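Local coordinates for putative membrane anchored protein (PDB 3LSO), which is of unknown function but is probably held at the cell membrane by a transmembrane helix, its soluble part being an elongated string of beta domains, at residues 375-380 with 400-405; 266-269 with 273-276; 306-309 with 313-316; 162-167 with 171-176. All coordinates share one frame; numbering follows the deposited sequence.

Contact 1: 375-380 with 400-405; sequences SGYYDP and TSYSVV
An aromatic cluster at the far end of the last beta domain of the chain brings Y402, just ahead of the short strand 403-404, against Y377 and Y378 of the loop 375-380. Neither backbone pairs with the other; the Y402 side chain spans the gap, its CG anti to the carbonyl carbon (chi1 -78°). CE2 of Y402 comes over one face of the Y378 ring, near its rim, and lies 3.4 Å from CD2 of Y378. The ring centroids of Y378 and Y402 are 5.1 Å apart with planes inclined at 47°, so the pair is neither a parallel stack nor a T-shape. At the tip of Y402, OH accepts a hydrogen bond from Y378 N (3.0 Å, 158° at the hydrogen), although the position of this hydroxyl is less certain than that of the ring. Y377 crosses Y402 at about a right angle, its CD2 3.7 Å from Y402 OH. Tyrosine suits the bridging position through its broad apolar ring and, if the hydroxyl is rightly placed, a polar end that meets a loop amide. G376 has a positive phi, which glycine adopts easily, and its O lies beside Y402 CE2. S401 OG accepts from S403 N at 3.0 Å, an ST turn just ahead of strand 403-404. Strand 335-343 completes the setting: its Y338 meets the rings of both Y378 and Y402 edge-to-face, V337 bonds to the backbone of Y402, and Y434 of strand 425-435 also touches Y378.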
loop_
_atom_site.group_PDB
_atom_site.type_symbol
_atom_site.label_atom_id
_atom_site.label_comp_id
_atom_site.label_asym_id
_atom_site.label_seq_id
_atom_site.Cartn_x
_atom_site.Cartn_y
_atom_site.Cartn_z
ATOM N N SER B 375 -11.737 57.868 -3.653
ATOM C CA SER B 375 -10.393 57.998 -4.219
ATOM C C SER B 375 -9.507 57.042 -3.495
ATOM O O SER B 375 -9.743 56.708 -2.319
ATOM C CB SER B 375 -9.834 59.384 -3.990
ATOM O OG SER B 375 -10.757 60.359 -4.412
ATOM N N GLY B 376 -8.487 56.577 -4.183
ATOM C CA GLY B 376 -7.594 55.679 -3.523
ATOM C C GLY B 376 -8.127 54.285 -3.333
ATOM O O GLY B 376 -7.505 53.524 -2.629
ATOM N N TYR B 377 -9.258 53.921 -3.936
ATOM C CA TYR B 377 -9.585 52.502 -4.078
ATOM C C TYR B 377 -9.305 52.143 -5.506
ATOM O O TYR B 377 -9.719 52.869 -6.408
ATOM C CB TYR B 377 -11.045 52.191 -3.741
ATOM C CG TYR B 377 -11.342 52.280 -2.265
ATOM C CD1 TYR B 377 -11.693 53.501 -1.697
ATOM C CD2 TYR B 377 -11.265 51.174 -1.430
ATOM C CE1 TYR B 377 -11.957 53.638 -0.359
ATOM C CE2 TYR B 377 -11.542 51.309 -0.051
ATOM C CZ TYR B 377 -11.890 52.558 0.462
ATOM O OH TYR B 377 -12.185 52.791 1.786
ATOM N N TYR B 378 -8.604 51.038 -5.727
ATOM C CA TYR B 378 -8.184 50.687 -7.085
ATOM C C TYR B 378 -9.111 49.690 -7.770
ATOM O O TYR B 378 -9.361 48.618 -7.251
ATOM C CB TYR B 378 -6.752 50.126 -7.116
ATOM C CG TYR B 378 -5.647 50.990 -6.529
ATOM C CD1 TYR B 378 -5.684 52.379 -6.615
ATOM C CD2 TYR B 378 -4.542 50.397 -5.920
ATOM C CE1 TYR B 378 -4.684 53.142 -6.093
ATOM C CE2 TYR B 378 -3.503 51.173 -5.397
ATOM C CZ TYR B 378 -3.597 52.534 -5.485
ATOM O OH TYR B 378 -2.599 53.300 -4.954
ATOM N N ASP B 379 -9.564 50.050 -8.965
ATOM C CA ASP B 379 -10.461 49.238 -9.784
ATOM C C ASP B 379 -9.688 48.035 -10.336
ATOM O O ASP B 379 -8.717 48.221 -11.092
ATOM C CB ASP B 379 -10.969 50.128 -10.941
ATOM C CG ASP B 379 -12.122 49.523 -11.731
ATOM O OD1 ASP B 379 -12.313 48.289 -11.718
ATOM O OD2 ASP B 379 -12.845 50.305 -12.391
ATOM N N PRO B 380 -10.096 46.800 -9.980
ATOM C CA PRO B 380 -9.418 45.617 -10.476
ATOM C C PRO B 380 -9.717 45.369 -11.938
ATOM O O PRO B 380 -9.051 44.570 -12.576
ATOM C CB PRO B 380 -10.029 44.505 -9.651
ATOM C CG PRO B 380 -11.360 44.968 -9.377
ATOM C CD PRO B 380 -11.196 46.429 -9.087
ATOM N N THR B 400 -8.231 51.081 5.270
ATOM C CA THR B 400 -7.000 51.801 5.636
ATOM C C THR B 400 -6.033 51.573 4.481
ATOM O O THR B 400 -6.462 51.360 3.345
ATOM C CB THR B 400 -6.397 51.267 6.936
ATOM O OG1 THR B 400 -6.306 49.840 6.828
ATOM C CG2 THR B 400 -7.293 51.604 8.118
ATOM N N SER B 401 -4.739 51.584 4.745
ATOM C CA SER B 401 -3.794 51.342 3.686
ATOM C C SER B 401 -3.943 49.941 3.115
ATOM O O SER B 401 -4.324 48.998 3.823
ATOM C CB SER B 401 -2.369 51.530 4.191
ATOM O OG SER B 401 -1.436 51.142 3.192
ATOM N N TYR B 402 -3.612 49.822 1.832
ATOM C CA TYR B 402 -3.505 48.538 1.143
ATOM C C TYR B 402 -2.264 47.738 1.575
ATOM O O TYR B 402 -1.986 46.653 1.023
ATOM C CB TYR B 402 -3.417 48.752 -0.379
ATOM C CG TYR B 402 -4.720 49.056 -1.098
ATOM C CD1 TYR B 402 -5.895 48.430 -0.732
ATOM C CD2 TYR B 402 -4.765 49.960 -2.156
ATOM C CE1 TYR B 402 -7.074 48.679 -1.380
ATOM C CE2 TYR B 402 -5.941 50.205 -2.816
ATOM C CZ TYR B 402 -7.099 49.561 -2.413
ATOM O OH TYR B 402 -8.309 49.771 -3.053
ATOM N N SER B 403 -1.497 48.257 2.519
ATOM C CA SER B 403 -0.345 47.506 2.959
ATOM C C SER B 403 -0.715 46.438 3.988
ATOM O O SER B 403 -1.399 46.705 4.977
ATOM C CB SER B 403 0.748 48.442 3.478
ATOM O OG SER B 403 1.451 49.010 2.383
ATOM N N VAL B 404 -0.246 45.222 3.743
ATOM C CA VAL B 404 -0.360 44.147 4.699
ATOM C C VAL B 404 0.933 44.173 5.469
ATOM O O VAL B 404 2.000 43.946 4.914
ATOM C CB VAL B 404 -0.557 42.840 3.971
ATOM C CG1 VAL B 404 -0.590 41.648 4.954
ATOM C CG2 VAL B 404 -1.835 42.928 3.147
ATOM N N VAL B 405 0.866 44.476 6.747
ATOM C CA VAL B 405 2.108 44.775 7.446
ATOM C C VAL B 405 2.750 43.580 8.062
ATOM O O VAL B 405 3.899 43.687 8.493
ATOM C CB VAL B 405 1.976 45.887 8.532
ATOM C CG1 VAL B 405 1.307 47.115 7.970
ATOM C CG2 VAL B 405 1.226 45.395 9.733
#

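Contact 2: 266-269 with 273-276; sequences FIDA and NPAP
N273 reaches back to F266, the penultimate residue of strand 258-267, and its carboxamide closes the loop that follows the strand. From CB, 3.8 Å from F266 O, the side chain runs on with CG anti to the carbonyl carbon (chi1 -56°), a turn that brings the amide alongside the strand end. CG of N273 lies 3.7 Å from F266 O, and there the amide divides. OD1 accepts a hydrogen bond from the backbone N of K465, in the C-terminal tail of the modelled chain, while ND2 donates to F266 O at 2.8 Å. That bond is fairly straight, 159° at the hydrogen; F266 O lies close to the amide plane of N273, yet the nitrogen is tilted from the carbonyl plane of F266. The methyl CD1 of I267 packs beside ND2, the two side chains pointing the same way. A water also donates to F266 O at 3.0 Å and accepts from A275 N at 2.8 Å, a second link from the strand end to the loop. The side chain of P274 offers only carbon: its CD meets the edge of the F266 ring at CD2, 3.9 Å away. Asparagine suits the junction because one short side chain can give and accept at once, and proline supplies a compact apolar ring beside phenylalanine. With the water and the amide both donating to it, F266 O is well satisfied at the end of its strand, and the two ends of the N273 carboxamide tie that strand end to the C-terminal tail, which probably fixes the amide's orientation.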
loop_
_atom_site.group_PDB
_atom_site.type_symbol
_atom_site.label_atom_id
_atom_site.label_comp_id
_atom_site.label_asym_id
_atom_site.label_seq_id
_atom_site.Cartn_x
_atom_site.Cartn_y
_atom_site.Cartn_z
ATOM N N PHE B 266 -5.726 -8.035 -14.407
ATOM C CA PHE B 266 -4.848 -8.837 -15.267
ATOM C C PHE B 266 -5.610 -9.962 -15.981
ATOM O O PHE B 266 -6.348 -10.726 -15.355
ATOM C CB PHE B 266 -3.649 -9.383 -14.477
ATOM C CG PHE B 266 -2.588 -10.015 -15.331
ATOM C CD1 PHE B 266 -1.789 -9.239 -16.168
ATOM C CD2 PHE B 266 -2.372 -11.394 -15.293
ATOM C CE1 PHE B 266 -0.791 -9.827 -16.966
ATOM C CE2 PHE B 266 -1.372 -11.994 -16.083
ATOM C CZ PHE B 266 -0.580 -11.208 -16.920
ATOM N N ILE B 267 -5.437 -10.014 -17.305
ATOM C CA ILE B 267 -5.946 -11.097 -18.155
ATOM C C ILE B 267 -4.779 -11.980 -18.567
ATOM O O ILE B 267 -3.730 -11.487 -18.975
ATOM C CB ILE B 267 -6.674 -10.566 -19.433
ATOM C CG1 ILE B 267 -7.930 -9.752 -19.073
ATOM C CG2 ILE B 267 -7.029 -11.713 -20.388
ATOM C CD1 ILE B 267 -9.085 -10.566 -18.419
ATOM N N ASP B 268 -4.983 -13.286 -18.459
ATOM C CA ASP B 268 -3.952 -14.284 -18.740
ATOM C C ASP B 268 -3.823 -14.591 -20.235
ATOM O O ASP B 268 -4.765 -14.378 -21.002
ATOM C CB ASP B 268 -4.330 -15.570 -18.028
ATOM C CG ASP B 268 -3.184 -16.177 -17.304
ATOM O OD1 ASP B 268 -2.111 -15.536 -17.284
ATOM O OD2 ASP B 268 -3.352 -17.286 -16.745
ATOM N N ALA B 269 -2.674 -15.116 -20.655
ATOM C CA ALA B 269 -2.559 -15.618 -22.027
ATOM C C ALA B 269 -3.762 -16.524 -22.317
ATOM O O ALA B 269 -4.461 -16.336 -23.320
ATOM C CB ALA B 269 -1.244 -16.370 -22.225
ATOM N N ASN B 273 -7.794 -14.867 -14.640
ATOM C CA ASN B 273 -7.469 -13.725 -13.773
ATOM C C ASN B 273 -6.773 -14.212 -12.509
ATOM O O ASN B 273 -7.402 -14.311 -11.464
ATOM C CB ASN B 273 -8.721 -12.952 -13.350
ATOM C CG ASN B 273 -9.558 -12.469 -14.521
ATOM O OD1 ASN B 273 -10.773 -12.686 -14.545
ATOM N ND2 ASN B 273 -8.928 -11.783 -15.482
ATOM N N PRO B 274 -5.466 -14.516 -12.591
ATOM C CA PRO B 274 -4.861 -15.204 -11.457
ATOM C C PRO B 274 -4.448 -14.266 -10.321
ATOM O O PRO B 274 -3.999 -14.734 -9.270
ATOM C CB PRO B 274 -3.637 -15.877 -12.084
ATOM C CG PRO B 274 -3.210 -14.927 -13.132
ATOM C CD PRO B 274 -4.479 -14.263 -13.660
ATOM N N ALA B 275 -4.602 -12.962 -10.533
ATOM C CA ALA B 275 -4.199 -11.973 -9.539
ATOM C C ALA B 275 -5.370 -11.137 -8.989
ATOM O O ALA B 275 -6.419 -11.001 -9.625
ATOM C CB ALA B 275 -3.104 -11.078 -10.101
ATOM N N PRO B 276 -5.208 -10.599 -7.775
ATOM C CA PRO B 276 -6.228 -9.686 -7.333
ATOM C C PRO B 276 -6.175 -8.431 -8.192
ATOM O O PRO B 276 -5.110 -8.101 -8.728
ATOM C CB PRO B 276 -5.795 -9.370 -5.905
ATOM C CG PRO B 276 -5.015 -10.552 -5.496
ATOM C CD PRO B 276 -4.242 -10.887 -6.703
HETATM O O HOH W 1 -5.625 -11.413 -12.577
#

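Contact 3: 306-309 with 313-316; sequences SATS and PAKV
T308 OG1 is held between two backbone carbonyls of strand 440-453, donating to A450 O with a weaker, shared bond to E448 O, while the methyl of the same residue turns to A314. Its chi1 of 60° sets OG1 between the backbone N and the carbonyl carbon and leaves CG2 anti to that carbon. CG2 thereby lies 3.8 Å from A314 CB and 3.7 Å from A314 N; this is the apolar packing of the contact. Threonine suits the place by pairing a hydroxyl for the strand with a methyl for the neighbouring alanine, whose own small side chain lets the chains draw close. At the turn, S309 O stands 3.0 Å from P313 N, but this is no hydrogen bond, since proline nitrogen carries no proton. S309 O sits over the proline ring, 3.8 Å from CB, CG and CD of P313. S309 OG instead bonds to K312 N inside the turn. This tight bend lays both its sides against strand 440-453, where T308 pairs with E448, and A314 with A450 and E452, so that the short strand 314-316 runs parallel to it; I303 of strand 298-303 packs against both T308 and A314.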
loop_
_atom_site.group_PDB
_atom_site.type_symbol
_atom_site.label_atom_id
_atom_site.label_comp_id
_atom_site.label_asym_id
_atom_site.label_seq_id
_atom_site.Cartn_x
_atom_site.Cartn_y
_atom_site.Cartn_z
ATOM N N SER B 306 -13.949 23.480 8.503
ATOM C CA SER B 306 -12.827 22.579 8.357
ATOM C C SER B 306 -12.182 22.730 7.010
ATOM O O SER B 306 -12.831 23.093 6.034
ATOM C CB SER B 306 -13.276 21.137 8.528
ATOM O OG SER B 306 -13.800 20.937 9.825
ATOM N N ALA B 307 -10.887 22.471 6.953
ATOM C CA ALA B 307 -10.209 22.440 5.678
ATOM C C ALA B 307 -10.492 21.050 5.172
ATOM O O ALA B 307 -10.239 20.083 5.884
ATOM C CB ALA B 307 -8.729 22.636 5.867
ATOM N N THR B 308 -11.055 20.921 3.983
ATOM C CA THR B 308 -11.213 19.599 3.410
ATOM C C THR B 308 -10.116 19.426 2.373
ATOM O O THR B 308 -9.115 20.119 2.422
ATOM C CB THR B 308 -12.583 19.431 2.820
ATOM O OG1 THR B 308 -12.761 20.404 1.785
ATOM C CG2 THR B 308 -13.617 19.626 3.892
ATOM N N SER B 309 -10.276 18.513 1.437
ATOM C CA SER B 309 -9.271 18.323 0.414
ATOM C C SER B 309 -10.004 17.592 -0.684
ATOM O O SER B 309 -11.117 17.120 -0.460
ATOM C CB SER B 309 -8.144 17.466 0.949
ATOM O OG SER B 309 -8.584 16.128 1.159
ATOM N N PRO B 313 -13.454 15.245 0.058
ATOM C CA PRO B 313 -14.167 16.511 0.181
ATOM C C PRO B 313 -15.246 16.472 1.231
ATOM O O PRO B 313 -15.658 15.389 1.666
ATOM C CB PRO B 313 -14.814 16.692 -1.187
ATOM C CG PRO B 313 -14.196 15.647 -2.073
ATOM C CD PRO B 313 -13.755 14.546 -1.200
ATOM N N ALA B 314 -15.703 17.652 1.630
ATOM C CA ALA B 314 -16.875 17.756 2.485
ATOM C C ALA B 314 -18.038 17.062 1.794
ATOM O O ALA B 314 -18.266 17.260 0.608
ATOM C CB ALA B 314 -17.202 19.206 2.757
ATOM N N LYS B 315 -18.757 16.219 2.512
ATOM C CA LYS B 315 -19.934 15.603 1.909
ATOM C C LYS B 315 -21.095 16.577 2.071
ATOM O O LYS B 315 -21.465 16.955 3.170
ATOM C CB LYS B 315 -20.224 14.195 2.474
ATOM C CG LYS B 315 -19.284 13.096 1.912
ATOM C CD LYS B 315 -19.790 11.662 2.155
ATOM C CE LYS B 315 -18.745 10.611 1.763
ATOM N NZ LYS B 315 -17.681 10.410 2.825
ATOM N N VAL B 316 -21.636 17.008 0.952
ATOM C CA VAL B 316 -22.635 18.048 0.944
ATOM C C VAL B 316 -23.775 17.607 0.040
ATOM O O VAL B 316 -23.597 16.838 -0.903
ATOM C CB VAL B 316 -22.010 19.374 0.476
ATOM C CG1 VAL B 316 -23.050 20.385 0.121
ATOM C CG2 VAL B 316 -21.073 19.917 1.540
#

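Contact 4: 162-167 with 171-176; sequences TNTASV and TANTTC
T164 and N173 face each other as a non-hydrogen-bonded pair in the antiparallel hairpin of strands 150-167 and 170-177, and their side chains supply the bond the backbones lack there. T164 OG1 donates to N173 OD1 at 3.0 Å, in the carbonyl plane and onto a lone pair. OG1 lies anti to the carbonyl carbon (chi1 -64°), which turns it across to N173 and leaves CG2 to meet T171 CG2, 3.9 Å away. Backbone groups are satisfied at the pairs on either side. A165 N gives to A172 O and A172 N returns to A165 O, both 2.8 Å and nearly straight. N163 N and T174 O, 3.1 Å apart, and T174 N and N163 O, 2.9 Å apart, form the second reciprocal pair, with donors tilted from the carbonyl planes. T164 O accepts from T90 OG1 of the flanking strand 87-97. Beta-branched threonines suit such extended chains; small A165 and A172 share a face with N163 and T174, where A172 packs on V34 and A36 of strand 25-36. S35 of that strand pairs with N173, and the disulfide C176-C32 adds a covalent tie, so the hairpin is joined to this neighbour by both backbone bonds and sulfur.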
loop_
_atom_site.group_PDB
_atom_site.type_symbol
_atom_site.label_atom_id
_atom_site.label_comp_id
_atom_site.label_asym_id
_atom_site.label_seq_id
_atom_site.Cartn_x
_atom_site.Cartn_y
_atom_site.Cartn_z
ATOM N N THR B 162 15.666 -40.124 12.923
ATOM C CA THR B 162 16.002 -41.524 12.706
ATOM C C THR B 162 17.336 -41.561 12.009
ATOM O O THR B 162 17.610 -40.725 11.139
ATOM C CB THR B 162 15.033 -42.249 11.766
ATOM O OG1 THR B 162 15.229 -41.772 10.425
ATOM C CG2 THR B 162 13.564 -42.099 12.184
ATOM N N ASN B 163 18.170 -42.522 12.383
ATOM C CA ASN B 163 19.389 -42.761 11.638
ATOM C C ASN B 163 19.639 -44.245 11.540
ATOM O O ASN B 163 18.939 -45.049 12.180
ATOM C CB ASN B 163 20.585 -42.026 12.252
ATOM C CG ASN B 163 21.131 -42.723 13.467
ATOM O OD1 ASN B 163 20.500 -42.743 14.525
ATOM N ND2 ASN B 163 22.302 -43.311 13.326
ATOM N N THR B 164 20.626 -44.589 10.717
ATOM C CA THR B 164 21.089 -45.955 10.548
ATOM C C THR B 164 22.594 -45.943 10.502
ATOM O O THR B 164 23.196 -45.244 9.698
ATOM C CB THR B 164 20.484 -46.604 9.295
ATOM O OG1 THR B 164 19.060 -46.684 9.483
ATOM C CG2 THR B 164 21.063 -47.999 9.062
ATOM N N ALA B 165 23.181 -46.713 11.401
ATOM C CA ALA B 165 24.603 -46.707 11.605
ATOM C C ALA B 165 25.193 -48.050 11.247
ATOM O O ALA B 165 24.636 -49.102 11.580
ATOM C CB ALA B 165 24.931 -46.363 13.050
ATOM N N SER B 166 26.339 -48.005 10.583
ATOM C CA SER B 166 27.114 -49.202 10.307
ATOM C C SER B 166 28.322 -49.273 11.247
ATOM O O SER B 166 29.210 -48.413 11.200
ATOM C CB SER B 166 27.549 -49.215 8.846
ATOM O OG SER B 166 28.276 -50.386 8.585
ATOM N N VAL B 167 28.351 -50.308 12.087
ATOM C CA VAL B 167 29.328 -50.436 13.168
ATOM C C VAL B 167 29.925 -51.842 13.217
ATOM O O VAL B 167 29.293 -52.774 13.708
ATOM C CB VAL B 167 28.646 -50.162 14.542
ATOM C CG1 VAL B 167 29.633 -50.317 15.697
ATOM C CG2 VAL B 167 27.955 -48.782 14.567
ATOM N N THR B 171 24.513 -53.548 11.755
ATOM C CA THR B 171 23.665 -52.426 11.361
ATOM C C THR B 171 22.769 -52.053 12.526
ATOM O O THR B 171 22.087 -52.914 13.077
ATOM C CB THR B 171 22.798 -52.807 10.161
ATOM O OG1 THR B 171 23.630 -52.937 9.016
ATOM C CG2 THR B 171 21.779 -51.752 9.866
ATOM N N ALA B 172 22.768 -50.778 12.903
ATOM C CA ALA B 172 21.875 -50.312 13.971
ATOM C C ALA B 172 20.922 -49.200 13.536
ATOM O O ALA B 172 21.347 -48.204 12.931
ATOM C CB ALA B 172 22.668 -49.882 15.192
ATOM N N ASN B 173 19.638 -49.371 13.855
ATOM C CA ASN B 173 18.628 -48.376 13.526
ATOM C C ASN B 173 18.220 -47.621 14.769
ATOM O O ASN B 173 17.651 -48.189 15.687
ATOM C CB ASN B 173 17.402 -49.026 12.880
ATOM C CG ASN B 173 17.742 -49.809 11.623
ATOM O OD1 ASN B 173 18.389 -49.295 10.695
ATOM N ND2 ASN B 173 17.305 -51.069 11.583
ATOM N N THR B 174 18.506 -46.332 14.796
ATOM C CA THR B 174 18.122 -45.522 15.923
ATOM C C THR B 174 16.837 -44.788 15.595
ATOM O O THR B 174 16.702 -44.234 14.506
ATOM C CB THR B 174 19.221 -44.526 16.255
ATOM O OG1 THR B 174 20.468 -45.223 16.345
ATOM C CG2 THR B 174 18.936 -43.811 17.578
ATOM N N THR B 175 15.889 -44.794 16.524
ATOM C CA THR B 175 14.665 -44.017 16.363
ATOM C C THR B 175 14.490 -43.123 17.577
ATOM O O THR B 175 14.514 -43.610 18.699
ATOM C CB THR B 175 13.444 -44.919 16.222
ATOM O OG1 THR B 175 13.320 -45.306 14.864
ATOM C CG2 THR B 175 12.165 -44.184 16.622
ATOM N N CYS B 176 14.307 -41.829 17.344
ATOM C CA CYS B 176 14.154 -40.862 18.409
ATOM C C CYS B 176 12.804 -40.175 18.340
ATOM O O CYS B 176 12.443 -39.625 17.298
ATOM C CB CYS B 176 15.251 -39.811 18.327
ATOM S SG CYS B 176 16.900 -40.483 18.431
#

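Overall arrangement
Contacts 4, 2, 3 and 1 follow one another in series along the chain, and the elongated shape of the molecule spreads them out: the centres of contacts 4 and 1 lie 101 Å apart, on opposite sides of the chain's centre. Contact 4 belongs to the N-terminal DIP2116-like domain. Contact 2 closes a loop of the five-strand sheet that follows, its centre 51 Å from that of contact 4. Contacts 3 and 1 reach the same mixed sheet of the last domain, although their nearest atoms are still about 21 Å apart. Contacts 2 and 3 lie in different sheets, with centres 37 Å apart. No two contacts touch, and no bound ligand links them.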